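Local coordinates for protein aminomethyltransferase (Bartonella henselae, PDB 3GIR) that belongs to the aminomethyltransferase (T-protein) family, whose chain couples a folate-binding domain to a smaller C-terminal barrel domain, at residues 124-129 against 274-279; 269-274 against 306-311; 117-122 against 150-155; 285-290 against 296-301; 97-100 against 104-107. All coordinates share one frame; numbering follows the deposited sequence.

Contact 1: residues 124-129 against 274-279; sequences AGILDD and IDAALT
Ile126 reaches across to Ala276 and Leu278 with one methyl group. Its CB points toward the 274-279 segment. From CB the side chain splits into two branches. CG2 stays back and packs on Tyr118 of strand 114-120. CG1 lies beside the backbone N (chi1 -64°) and runs past Leu120 of the same strand. The next bond is nearly extended (chi2 165°), which carries CD1 out to the other segment. There CD1 meets Ala276 CB at 4.4 Å. It also meets Leu278 CD1 at 4.2 Å, methyl against methyl. These are loose van der Waals contacts, and all three residues are buried. Ala276 is held in place by a type I turn from Ile274 to Ala277, closed by Ala277 N to Ile274 O at 3.2 Å. Leu278 follows the turn, and its CD1 branch is extended toward Ile126. The Leu278 carbonyl accepts a hydrogen bond from Tyr118 OH, so the loop is also fastened to the strand beside Ile126. Ile126 itself has backbone bonding with Thr271. The arrangement is core packing of a long loop, lying between helices 248-257 and 284-289, on strand 126-136 in the antiparallel sheet of the folate-binding domain.

Contact 2: residues 269-274 against 306-311; sequences PDTTPI and PSRCRV
Asp270 meets Arg308 through its backbone carbonyl and a water. Water 1 donates to Asp270 O at 2.8 Å and accepts from Arg308 NE. The modelled distance from the water to Arg308 NE, 2.5 Å, is unusually short and its value is uncertain. The water lies at the guanidinium edge, in its plane. The Asp270 carboxylate does not pair with the arginine: OD2 stays 5.9 Å from Arg308 NH2. Thr271 comes next. Its chi1 of 60° sets OG1 between the backbone N and the carbonyl carbon, where Thr268 N donates to it. Thr271 CG2 touches Arg308 NH2 at 3.5 Å, at a slant to the guanidinium plane. The arginine chain is extended from CG to NE and crosses the threonine at about a right angle; its guanidinium makes a cation-pi contact with Tyr355. This is a join between domains: a loop of the folate-binding region meets the chain entering strand 309-315 of the C-terminal barrel. Thr272 OG1 accepts from Asp275 N, just past this segment, and weakly from Ile274 N (3.2 Å, 124°), the latter as in an ST turn. Pro273 packs on Tyr118 and Phe298. Ile274 CG2 rests 3.8 Å from Pro306 CD, and the Pro306 ring crosses the isoleucine side chain at about a right angle.

Contact 3: residues 117-122 against 150-155; sequences SYLLNE and QADFAE
Glu155 OE2 forms a salt bridge with Arg159 NE, one helical turn further on, while the aliphatic part of the same glutamate packs on Leu119. The Glu155 chain leaves anti to the backbone N and then bends (chi2 66°). The bend takes the carboxylate to the arginine and presents CG to the strand. Glu155 CG lies 4.1 Å from Leu119 CD2, and Glu155 CB is 4.2 Å from that same methyl. Asp152 borders the leucine as well, with its OD1 4.0 Å from Leu119 CD2. This is a plain van der Waals contact between an oxygen and a methyl. The Leu119 and Asp152 side chains slide past each other in opposite directions. Leu119 has CG anti to its backbone N (chi1 -170°), which sends CD2 between the two acidic residues. Arg159 also ties helix to strand directly, since its NH2 donates to Leu120 O. Leu119 is further enclosed by Leu127 and Leu130 of strand 126-136 and by Leu156. Helix 149-159 thus packs over the edge strand 114-120 and its neighbour 126-136, and on its other side Phe153 reaches strand 166-169.

Contact 4: residues 285-290 against 296-301; sequences NVREKA and KAFLES
A helix-loop-helix is formed here by two short helices, 284-289 and 295-304, joined by a short loop, and Leu299 of the second packs on Arg287 and Ala290 at the end of the first. The closest CA pairs, Arg287 with Leu299 and Ala290 with Lys296, run in opposite order along the two segments. Leu299 and Arg287 carry the contact, and Leu299 touches both Arg287 and Ala290. Its CG lies beside the backbone N (chi1 -69°), and the next bond is extended, which pushes CD1 to the other segment. Leu299 CD1 sits 3.8 Å from Ala290 CB. The same methyl is also 3.8 Å from Arg287 O. The second methyl, CD2, packs alongside Arg287 CB at 4.2 Å. Ala290 takes positive phi (56°), and its CB points toward Leu299. Its N still bonds to Val286 O at 2.9 Å although the chain is leaving the helix. Phe298 also touches: Arg287 CG lies 4.2 Å from its CE2, at a slant to the ring. The arginine tail goes elsewhere. Arg287 NE donates to Val282 O, and NH2 makes a weak bond to Thr279 O, which fastens this helix to the chain just before it. Lys289 forms a salt bridge with Asp105, in the loop between helix 94-101 and strand 114-120. Helix 295-304 meets the loop around Thr272 and Ile274 through Ser301, and leads on to strand 309-315.

Contact 5: residues 97-100 against 104-107; sequences FLSY and VDAA
Ser99 OG accepts a hydrogen bond from Ala106 N at 3.2 Å and 154°. This is the direct polar link between the segments. OG is also bonded to Val95 O, one helical turn back, because it stands beside the backbone N (chi1 -52°). Two waters add bridges. Water 3 donates to Ser99 OG at 2.7 Å and to Asp105 OD1 at 2.6 Å, and it accepts from Ala107 N. Ser99 OG is therefore gripped by three partners, which should fix its rotation. Water 2 donates to Ser99 O at 2.7 Å and to Val104 O at 2.6 Å, joining two backbone carbonyls. A CA-H...O contact lies close by, with Ser99 CA 3.6 Å from Val104 O. Among the apolar contacts, Leu98 CB meets Ala106 CB at 3.8 Å. Val104 CG2 rests 3.6 Å from Leu98 O, a van der Waals contact of a methyl with a backbone oxygen. Leu98 and Val104 both reach Leu132 of strand 126-136. Asp105 OD2 is held from outside the contact, by Lys289. Asp105 OD1 also receives a weak bond from Ala107 N, as in an Asx turn. The whole is a helix end tied by serine and water to the loop that follows it, on the way from helix 94-101 to strand 114-120.

Along the chain contact 5 closes first. Contacts 3 and 1 then alternate their segments, as do contacts 1 and 2, and contact 4 lies inside the loop closed by contact 2. Contacts 1 and 2 share Ile274, and their centres are about 7 Å apart. Contacts 1 and 3 use neighbouring strands of one antiparallel sheet, 126-136 and 114-120, with centres about 12 Å apart. Contacts 4 and 5 touch, with centres about 14 Å apart. Contacts 2 and 5 are the most distant, about 24 Å between centres. Contact 2 joins the folate-binding side to the C-terminal barrel, while the helix-loop-helix of contact 4 packs on the loop at 272-274.

Contact 1: residues 124-129 against 274-279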
# COMPACT_ATOMS: atom_id res chain seq x y z
N ALA A 124 -19.50 4.83 -1.21
CA ALA A 124 -18.18 5.14 -1.78
C ALA A 124 -17.08 5.24 -0.75
O ALA A 124 -16.01 5.79 -1.04
CB ALA A 124 -18.21 6.42 -2.79
N GLY A 125 -17.29 4.66 0.46
CA GLY A 125 -16.19 4.48 1.39
C GLY A 125 -15.28 3.37 0.90
O GLY A 125 -15.68 2.47 0.14
N ILE A 126 -14.01 3.44 1.30
CA ILE A 126 -13.00 2.51 0.80
C ILE A 126 -12.93 1.29 1.69
O ILE A 126 -12.39 1.31 2.81
CB ILE A 126 -11.63 3.20 0.66
CG1 ILE A 126 -11.66 4.32 -0.38
CG2 ILE A 126 -10.50 2.15 0.20
CD1 ILE A 126 -10.46 5.26 -0.30
N LEU A 127 -13.47 0.16 1.20
CA LEU A 127 -13.36 -1.11 1.95
C LEU A 127 -11.89 -1.61 2.00
O LEU A 127 -11.48 -2.20 2.98
CB LEU A 127 -14.21 -2.20 1.26
CG LEU A 127 -15.72 -1.85 1.30
CD1 LEU A 127 -16.59 -2.74 0.36
CD2 LEU A 127 -16.19 -2.04 2.80
N ASP A 128 -11.16 -1.41 0.91
CA ASP A 128 -9.74 -1.79 0.79
C ASP A 128 -9.19 -1.12 -0.43
O ASP A 128 -9.89 -0.91 -1.42
CB ASP A 128 -9.52 -3.30 0.70
CG ASP A 128 -8.11 -3.73 1.20
OD1 ASP A 128 -7.42 -2.84 1.75
OD2 ASP A 128 -7.70 -4.89 0.88
N ASP A 129 -7.91 -0.81 -0.38
CA ASP A 129 -7.22 -0.42 -1.62
C ASP A 129 -6.47 -1.64 -2.15
O ASP A 129 -6.15 -2.56 -1.37
CB ASP A 129 -6.37 0.84 -1.51
CG ASP A 129 -5.30 0.82 -0.52
OD1 ASP A 129 -5.21 -0.04 0.40
OD2 ASP A 129 -4.48 1.82 -0.65
N ILE A 274 -12.67 10.85 -2.44
CA ILE A 274 -12.69 12.29 -2.53
C ILE A 274 -12.02 12.84 -1.28
O ILE A 274 -11.10 13.67 -1.39
CB ILE A 274 -14.16 12.83 -2.71
CG1 ILE A 274 -14.82 12.29 -4.02
CG2 ILE A 274 -14.17 14.36 -2.72
CD1 ILE A 274 -15.09 10.67 -4.13
N ASP A 275 -12.46 12.38 -0.10
CA ASP A 275 -11.85 12.85 1.16
C ASP A 275 -10.35 12.50 1.16
O ASP A 275 -9.51 13.24 1.64
CB ASP A 275 -12.49 12.13 2.37
CG ASP A 275 -13.99 12.24 2.41
OD1 ASP A 275 -14.49 13.32 1.98
OD2 ASP A 275 -14.64 11.24 2.93
N ALA A 276 -10.01 11.30 0.67
CA ALA A 276 -8.65 10.81 0.69
C ALA A 276 -7.72 11.32 -0.38
O ALA A 276 -6.54 10.98 -0.41
CB ALA A 276 -8.69 9.22 0.66
N ALA A 277 -8.24 12.17 -1.27
CA ALA A 277 -7.49 12.67 -2.43
C ALA A 277 -6.84 11.55 -3.23
O ALA A 277 -5.66 11.63 -3.61
CB ALA A 277 -6.41 13.73 -2.02
N LEU A 278 -7.70 10.57 -3.59
CA LEU A 278 -7.30 9.43 -4.38
C LEU A 278 -8.22 9.30 -5.62
O LEU A 278 -8.22 8.24 -6.29
CB LEU A 278 -7.36 8.18 -3.51
CG LEU A 278 -6.41 8.03 -2.32
CD1 LEU A 278 -6.73 6.72 -1.62
CD2 LEU A 278 -4.98 8.02 -2.76
N THR A 279 -9.01 10.33 -5.96
CA THR A 279 -9.93 10.20 -7.10
C THR A 279 -9.16 10.04 -8.40
O THR A 279 -9.75 9.60 -9.38
CB THR A 279 -10.90 11.44 -7.29
OG1 THR A 279 -10.09 12.59 -7.50
CG2 THR A 279 -11.80 11.60 -6.05

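Contact 2: residues 269-274 against 306-311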
# COMPACT_ATOMS: atom_id res chain seq x y z
N PRO A 269 -13.27 2.53 5.61
CA PRO A 269 -14.59 2.54 4.98
C PRO A 269 -15.41 3.79 5.24
O PRO A 269 -16.43 3.98 4.57
CB PRO A 269 -15.27 1.32 5.61
CG PRO A 269 -14.19 0.49 5.98
CD PRO A 269 -13.12 1.40 6.49
N ASP A 270 -14.92 4.66 6.13
CA ASP A 270 -15.51 5.98 6.36
C ASP A 270 -14.94 7.14 5.52
O ASP A 270 -15.39 8.30 5.64
CB ASP A 270 -15.50 6.27 7.88
CG ASP A 270 -16.45 5.35 8.65
OD1 ASP A 270 -17.58 5.10 8.16
OD2 ASP A 270 -16.06 4.85 9.72
N THR A 271 -13.92 6.88 4.69
CA THR A 271 -13.31 7.87 3.87
C THR A 271 -13.56 7.49 2.43
O THR A 271 -13.21 6.39 1.98
CB THR A 271 -11.74 7.91 4.10
OG1 THR A 271 -11.13 6.65 3.78
CG2 THR A 271 -11.36 8.28 5.56
N THR A 272 -14.18 8.37 1.67
CA THR A 272 -14.29 8.22 0.25
C THR A 272 -12.99 8.58 -0.44
O THR A 272 -12.14 9.20 0.19
CB THR A 272 -15.39 9.11 -0.31
OG1 THR A 272 -14.97 10.49 -0.26
CG2 THR A 272 -16.70 8.90 0.40
N PRO A 273 -12.83 8.24 -1.74
CA PRO A 273 -11.62 8.65 -2.41
C PRO A 273 -11.52 10.18 -2.53
O PRO A 273 -10.43 10.69 -2.66
CB PRO A 273 -11.72 8.01 -3.81
CG PRO A 273 -12.55 6.82 -3.56
CD PRO A 273 -13.60 7.28 -2.55
N ILE A 274 -12.67 10.85 -2.44
CA ILE A 274 -12.69 12.29 -2.53
C ILE A 274 -12.02 12.84 -1.28
O ILE A 274 -11.10 13.67 -1.39
CB ILE A 274 -14.16 12.83 -2.71
CG1 ILE A 274 -14.82 12.29 -4.02
CG2 ILE A 274 -14.17 14.36 -2.72
CD1 ILE A 274 -15.09 10.67 -4.13
N PRO A 306 -15.03 17.39 -0.65
CA PRO A 306 -14.65 16.53 0.50
C PRO A 306 -15.26 16.95 1.85
O PRO A 306 -15.48 18.12 2.08
CB PRO A 306 -13.11 16.61 0.49
CG PRO A 306 -12.74 17.70 -0.46
CD PRO A 306 -13.89 17.92 -1.39
N SER A 307 -15.58 15.97 2.72
CA SER A 307 -16.09 16.25 4.10
C SER A 307 -14.93 16.49 5.09
O SER A 307 -15.15 17.06 6.16
CB SER A 307 -17.10 15.17 4.60
OG SER A 307 -16.53 13.90 4.92
N ARG A 308 -13.74 16.04 4.71
CA ARG A 308 -12.48 16.27 5.41
C ARG A 308 -11.42 15.90 4.37
O ARG A 308 -11.77 15.26 3.37
CB ARG A 308 -12.34 15.35 6.58
CG ARG A 308 -12.82 13.98 6.37
CD ARG A 308 -12.51 13.22 7.64
NE ARG A 308 -12.87 11.82 7.62
CZ ARG A 308 -12.38 10.90 8.48
NH1 ARG A 308 -11.47 11.24 9.42
NH2 ARG A 308 -12.80 9.62 8.40
N CYS A 309 -10.16 16.27 4.58
CA CYS A 309 -9.14 16.18 3.51
C CYS A 309 -7.89 15.50 4.04
O CYS A 309 -7.34 15.96 5.03
CB CYS A 309 -8.68 17.51 3.01
SG CYS A 309 -10.12 18.42 2.34
N ARG A 310 -7.40 14.46 3.33
CA ARG A 310 -6.12 13.85 3.70
C ARG A 310 -4.95 14.71 3.26
O ARG A 310 -4.83 15.12 2.07
CB ARG A 310 -5.97 12.49 3.04
CG ARG A 310 -4.65 11.79 3.49
CD ARG A 310 -4.57 10.40 2.85
NE ARG A 310 -4.53 10.52 1.38
CZ ARG A 310 -3.47 10.75 0.62
NH1 ARG A 310 -2.22 10.76 1.10
NH2 ARG A 310 -3.64 10.89 -0.68
N VAL A 311 -4.12 15.07 4.25
CA VAL A 311 -3.00 15.90 4.04
C VAL A 311 -1.72 15.37 4.68
O VAL A 311 -1.74 14.67 5.71
CB VAL A 311 -3.26 17.40 4.52
CG1 VAL A 311 -4.44 18.05 3.76
CG2 VAL A 311 -3.45 17.47 6.03
O HOH W 1 -14.39 10.87 5.83

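Contact 3: residues 117-122 against 150-155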
# COMPACT_ATOMS: atom_id res chain seq x y z
N SER A 117 -6.30 0.67 -7.40
CA SER A 117 -7.73 0.84 -7.35
C SER A 117 -8.24 0.61 -5.93
O SER A 117 -7.46 0.53 -4.96
CB SER A 117 -8.46 -0.09 -8.32
OG SER A 117 -9.77 0.38 -8.58
N TYR A 118 -9.55 0.53 -5.79
CA TYR A 118 -10.15 0.29 -4.47
C TYR A 118 -11.52 -0.32 -4.58
O TYR A 118 -12.27 -0.03 -5.52
CB TYR A 118 -10.22 1.61 -3.64
CG TYR A 118 -10.21 2.88 -4.40
CD1 TYR A 118 -11.28 3.24 -5.18
CD2 TYR A 118 -9.16 3.79 -4.29
CE1 TYR A 118 -11.28 4.44 -5.86
CE2 TYR A 118 -9.16 4.97 -5.00
CZ TYR A 118 -10.23 5.28 -5.76
OH TYR A 118 -10.31 6.48 -6.44
N LEU A 119 -11.84 -1.15 -3.61
CA LEU A 119 -13.15 -1.74 -3.46
C LEU A 119 -13.99 -0.72 -2.67
O LEU A 119 -13.68 -0.41 -1.54
CB LEU A 119 -12.99 -3.05 -2.68
CG LEU A 119 -14.19 -3.92 -2.63
CD1 LEU A 119 -14.55 -4.56 -4.03
CD2 LEU A 119 -14.03 -5.00 -1.47
N LEU A 120 -15.09 -0.23 -3.25
CA LEU A 120 -15.93 0.76 -2.56
C LEU A 120 -17.18 0.14 -2.06
O LEU A 120 -17.73 -0.80 -2.71
CB LEU A 120 -16.29 1.82 -3.57
CG LEU A 120 -15.17 2.58 -4.18
CD1 LEU A 120 -15.83 3.59 -5.14
CD2 LEU A 120 -14.25 3.29 -3.19
N ASN A 121 -17.67 0.64 -0.93
CA ASN A 121 -19.03 0.33 -0.51
C ASN A 121 -20.05 1.23 -1.20
O ASN A 121 -19.69 2.06 -2.02
CB ASN A 121 -19.16 0.35 0.99
CG ASN A 121 -18.97 1.73 1.63
OD1 ASN A 121 -19.22 2.73 1.02
ND2 ASN A 121 -18.52 1.72 2.87
N GLU A 122 -21.34 1.05 -0.83
CA GLU A 122 -22.45 1.72 -1.51
C GLU A 122 -22.39 3.24 -1.32
O GLU A 122 -22.87 3.98 -2.19
CB GLU A 122 -23.86 1.21 -1.02
N GLN A 150 -9.85 -11.45 4.00
CA GLN A 150 -11.04 -12.30 4.12
C GLN A 150 -12.30 -11.57 3.72
O GLN A 150 -13.08 -12.12 2.94
CB GLN A 150 -11.15 -12.84 5.53
CG GLN A 150 -12.22 -13.88 5.75
CD GLN A 150 -12.15 -14.49 7.21
OE1 GLN A 150 -12.15 -13.75 8.22
NE2 GLN A 150 -12.09 -15.82 7.30
N ALA A 151 -12.50 -10.36 4.24
CA ALA A 151 -13.67 -9.51 3.84
C ALA A 151 -13.67 -9.14 2.38
O ALA A 151 -14.73 -9.16 1.76
CB ALA A 151 -13.69 -8.19 4.64
N ASP A 152 -12.51 -8.81 1.81
CA ASP A 152 -12.42 -8.47 0.38
C ASP A 152 -12.85 -9.69 -0.43
O ASP A 152 -13.63 -9.55 -1.36
CB ASP A 152 -11.01 -8.13 -0.10
CG ASP A 152 -10.47 -6.85 0.44
OD1 ASP A 152 -11.19 -6.05 1.07
OD2 ASP A 152 -9.22 -6.64 0.21
N PHE A 153 -12.32 -10.88 -0.13
CA PHE A 153 -12.69 -12.08 -0.85
C PHE A 153 -14.20 -12.34 -0.76
O PHE A 153 -14.85 -12.56 -1.78
CB PHE A 153 -11.93 -13.29 -0.35
CG PHE A 153 -12.29 -14.56 -1.12
CD1 PHE A 153 -11.72 -14.81 -2.37
CD2 PHE A 153 -13.18 -15.43 -0.60
CE1 PHE A 153 -12.07 -15.98 -3.05
CE2 PHE A 153 -13.54 -16.58 -1.30
CZ PHE A 153 -12.96 -16.83 -2.49
N ALA A 154 -14.78 -12.19 0.42
CA ALA A 154 -16.23 -12.45 0.56
C ALA A 154 -17.06 -11.47 -0.27
O ALA A 154 -18.02 -11.87 -0.94
CB ALA A 154 -16.60 -12.43 2.01
N GLU A 155 -16.65 -10.22 -0.28
CA GLU A 155 -17.36 -9.21 -1.01
C GLU A 155 -17.19 -9.35 -2.53
O GLU A 155 -18.17 -9.21 -3.31
CB GLU A 155 -17.00 -7.81 -0.53
CG GLU A 155 -17.74 -6.70 -1.29
CD GLU A 155 -19.29 -6.71 -1.05
OE1 GLU A 155 -19.73 -7.19 0.03
OE2 GLU A 155 -19.99 -6.27 -2.01

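Contact 4: residues 285-290 against 296-301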
# COMPACT_ATOMS: atom_id res chain seq x y z
N ASN A 285 -13.31 8.37 -18.20
CA ASN A 285 -14.22 7.46 -18.93
C ASN A 285 -14.97 6.50 -18.00
O ASN A 285 -16.15 6.18 -18.18
CB ASN A 285 -13.50 6.71 -20.10
CG ASN A 285 -12.75 5.41 -19.68
OD1 ASN A 285 -11.67 5.46 -19.06
ND2 ASN A 285 -13.29 4.22 -20.10
N VAL A 286 -14.30 6.12 -16.93
CA VAL A 286 -14.90 5.23 -15.97
C VAL A 286 -15.95 5.97 -15.16
O VAL A 286 -16.99 5.40 -14.79
CB VAL A 286 -13.80 4.64 -15.03
CG1 VAL A 286 -14.47 3.78 -13.93
CG2 VAL A 286 -12.74 3.83 -15.85
N ARG A 287 -15.65 7.23 -14.84
CA ARG A 287 -16.61 8.08 -14.13
C ARG A 287 -17.86 8.30 -14.96
O ARG A 287 -18.98 8.22 -14.48
CB ARG A 287 -15.99 9.44 -13.78
CG ARG A 287 -14.85 9.40 -12.77
CD ARG A 287 -14.31 10.80 -12.47
NE ARG A 287 -12.95 10.75 -11.93
CZ ARG A 287 -12.26 11.76 -11.42
NH1 ARG A 287 -12.80 12.98 -11.35
NH2 ARG A 287 -11.03 11.56 -10.97
N GLU A 288 -17.63 8.51 -16.24
CA GLU A 288 -18.73 8.81 -17.17
C GLU A 288 -19.60 7.59 -17.43
O GLU A 288 -20.82 7.71 -17.45
CB GLU A 288 -18.18 9.45 -18.43
CG GLU A 288 -17.70 10.87 -18.10
CD GLU A 288 -17.10 11.66 -19.27
OE1 GLU A 288 -16.79 11.05 -20.33
OE2 GLU A 288 -16.91 12.90 -19.08
N LYS A 289 -18.99 6.41 -17.54
CA LYS A 289 -19.76 5.18 -17.68
C LYS A 289 -20.51 4.83 -16.39
O LYS A 289 -21.63 4.33 -16.42
CB LYS A 289 -18.85 4.04 -18.08
CG LYS A 289 -18.80 3.84 -19.58
CD LYS A 289 -17.95 2.64 -19.98
CE LYS A 289 -16.46 2.94 -19.85
NZ LYS A 289 -15.70 2.16 -20.88
N ALA A 290 -19.87 5.07 -15.23
CA ALA A 290 -20.54 4.89 -13.95
C ALA A 290 -21.11 3.49 -13.76
O ALA A 290 -22.18 3.35 -13.19
CB ALA A 290 -21.65 5.95 -13.75
N LYS A 296 -22.69 5.89 -7.87
CA LYS A 296 -23.62 7.01 -7.65
C LYS A 296 -23.09 7.87 -6.50
O LYS A 296 -23.00 9.09 -6.65
CB LYS A 296 -25.03 6.52 -7.33
CG LYS A 296 -25.99 7.63 -6.87
CD LYS A 296 -27.39 7.12 -6.72
CE LYS A 296 -28.34 8.21 -6.19
NZ LYS A 296 -29.76 7.73 -6.31
N ALA A 297 -22.77 7.24 -5.36
CA ALA A 297 -22.20 7.97 -4.17
C ALA A 297 -20.84 8.59 -4.49
O ALA A 297 -20.51 9.71 -4.06
CB ALA A 297 -22.10 7.05 -2.99
N PHE A 298 -20.02 7.91 -5.29
CA PHE A 298 -18.72 8.48 -5.70
C PHE A 298 -18.90 9.80 -6.49
O PHE A 298 -18.22 10.78 -6.24
CB PHE A 298 -17.96 7.42 -6.58
CG PHE A 298 -16.60 7.86 -7.04
CD1 PHE A 298 -15.44 7.46 -6.36
CD2 PHE A 298 -16.45 8.60 -8.18
CE1 PHE A 298 -14.22 7.84 -6.82
CE2 PHE A 298 -15.19 9.02 -8.60
CZ PHE A 298 -14.06 8.61 -7.93
N LEU A 299 -19.77 9.75 -7.49
CA LEU A 299 -20.12 10.91 -8.35
C LEU A 299 -20.74 12.05 -7.52
O LEU A 299 -20.35 13.18 -7.68
CB LEU A 299 -21.06 10.44 -9.47
CG LEU A 299 -20.34 9.54 -10.48
CD1 LEU A 299 -21.27 8.99 -11.56
CD2 LEU A 299 -19.13 10.22 -11.10
N GLU A 300 -21.64 11.73 -6.61
CA GLU A 300 -22.22 12.76 -5.72
C GLU A 300 -21.17 13.39 -4.78
O GLU A 300 -21.19 14.59 -4.50
CB GLU A 300 -23.31 12.19 -4.85
CG GLU A 300 -24.64 12.11 -5.59
CD GLU A 300 -25.65 11.14 -4.99
OE1 GLU A 300 -25.37 10.53 -3.92
OE2 GLU A 300 -26.74 10.99 -5.61
N SER A 301 -20.27 12.57 -4.26
CA SER A 301 -19.22 13.11 -3.40
C SER A 301 -18.27 14.05 -4.17
O SER A 301 -17.73 15.03 -3.64
CB SER A 301 -18.44 11.92 -2.82
OG SER A 301 -17.55 12.39 -1.86

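Contact 5: residues 97-100 against 104-107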
# COMPACT_ATOMS: atom_id res chain seq x y z
N PHE A 97 -17.02 -8.51 -14.82
CA PHE A 97 -17.10 -8.59 -13.40
C PHE A 97 -16.23 -7.48 -12.73
O PHE A 97 -16.69 -6.76 -11.81
CB PHE A 97 -16.67 -9.95 -12.92
CG PHE A 97 -16.34 -9.97 -11.46
CD1 PHE A 97 -17.25 -9.56 -10.47
CD2 PHE A 97 -15.06 -10.37 -11.07
CE1 PHE A 97 -16.88 -9.56 -9.16
CE2 PHE A 97 -14.69 -10.28 -9.74
CZ PHE A 97 -15.58 -9.92 -8.80
N LEU A 98 -15.00 -7.36 -13.20
CA LEU A 98 -14.05 -6.40 -12.60
C LEU A 98 -14.50 -4.98 -12.78
O LEU A 98 -14.35 -4.17 -11.86
CB LEU A 98 -12.59 -6.65 -13.07
CG LEU A 98 -12.02 -7.91 -12.42
CD1 LEU A 98 -10.76 -8.27 -13.25
CD2 LEU A 98 -11.68 -7.70 -10.92
N SER A 99 -15.10 -4.68 -13.93
CA SER A 99 -15.59 -3.30 -14.16
C SER A 99 -16.85 -2.96 -13.38
O SER A 99 -17.19 -1.81 -13.24
CB SER A 99 -15.82 -3.10 -15.67
OG SER A 99 -14.71 -3.46 -16.41
N TYR A 100 -17.52 -3.96 -12.84
CA TYR A 100 -18.60 -3.75 -11.87
C TYR A 100 -18.10 -3.69 -10.44
O TYR A 100 -18.46 -2.81 -9.65
CB TYR A 100 -19.60 -4.86 -12.03
CG TYR A 100 -20.64 -4.88 -10.95
CD1 TYR A 100 -21.58 -3.85 -10.83
CD2 TYR A 100 -20.71 -5.90 -10.04
CE1 TYR A 100 -22.51 -3.86 -9.84
CE2 TYR A 100 -21.68 -5.93 -9.05
CZ TYR A 100 -22.61 -4.88 -8.97
OH TYR A 100 -23.54 -4.84 -7.97
N VAL A 104 -12.81 0.54 -12.45
CA VAL A 104 -11.81 0.34 -13.47
C VAL A 104 -12.51 0.04 -14.78
O VAL A 104 -13.68 -0.35 -14.80
CB VAL A 104 -10.85 -0.85 -13.11
CG1 VAL A 104 -10.18 -0.64 -11.73
CG2 VAL A 104 -11.59 -2.23 -13.14
N ASP A 105 -11.84 0.31 -15.88
CA ASP A 105 -12.26 -0.24 -17.18
C ASP A 105 -11.31 -1.40 -17.48
O ASP A 105 -10.26 -1.24 -18.07
CB ASP A 105 -12.25 0.82 -18.31
CG ASP A 105 -12.90 0.29 -19.60
OD1 ASP A 105 -13.09 -0.96 -19.69
OD2 ASP A 105 -13.18 1.11 -20.52
N ALA A 106 -11.70 -2.57 -17.00
CA ALA A 106 -10.85 -3.74 -17.08
C ALA A 106 -10.55 -4.13 -18.54
O ALA A 106 -9.50 -4.71 -18.81
CB ALA A 106 -11.47 -4.92 -16.26
N ALA A 107 -11.46 -3.81 -19.47
CA ALA A 107 -11.27 -4.16 -20.87
C ALA A 107 -10.10 -3.36 -21.44
O ALA A 107 -9.31 -3.88 -22.24
CB ALA A 107 -12.59 -3.92 -21.68
O HOH W 2 -16.07 0.51 -14.08
O HOH W 3 -14.48 -3.12 -19.12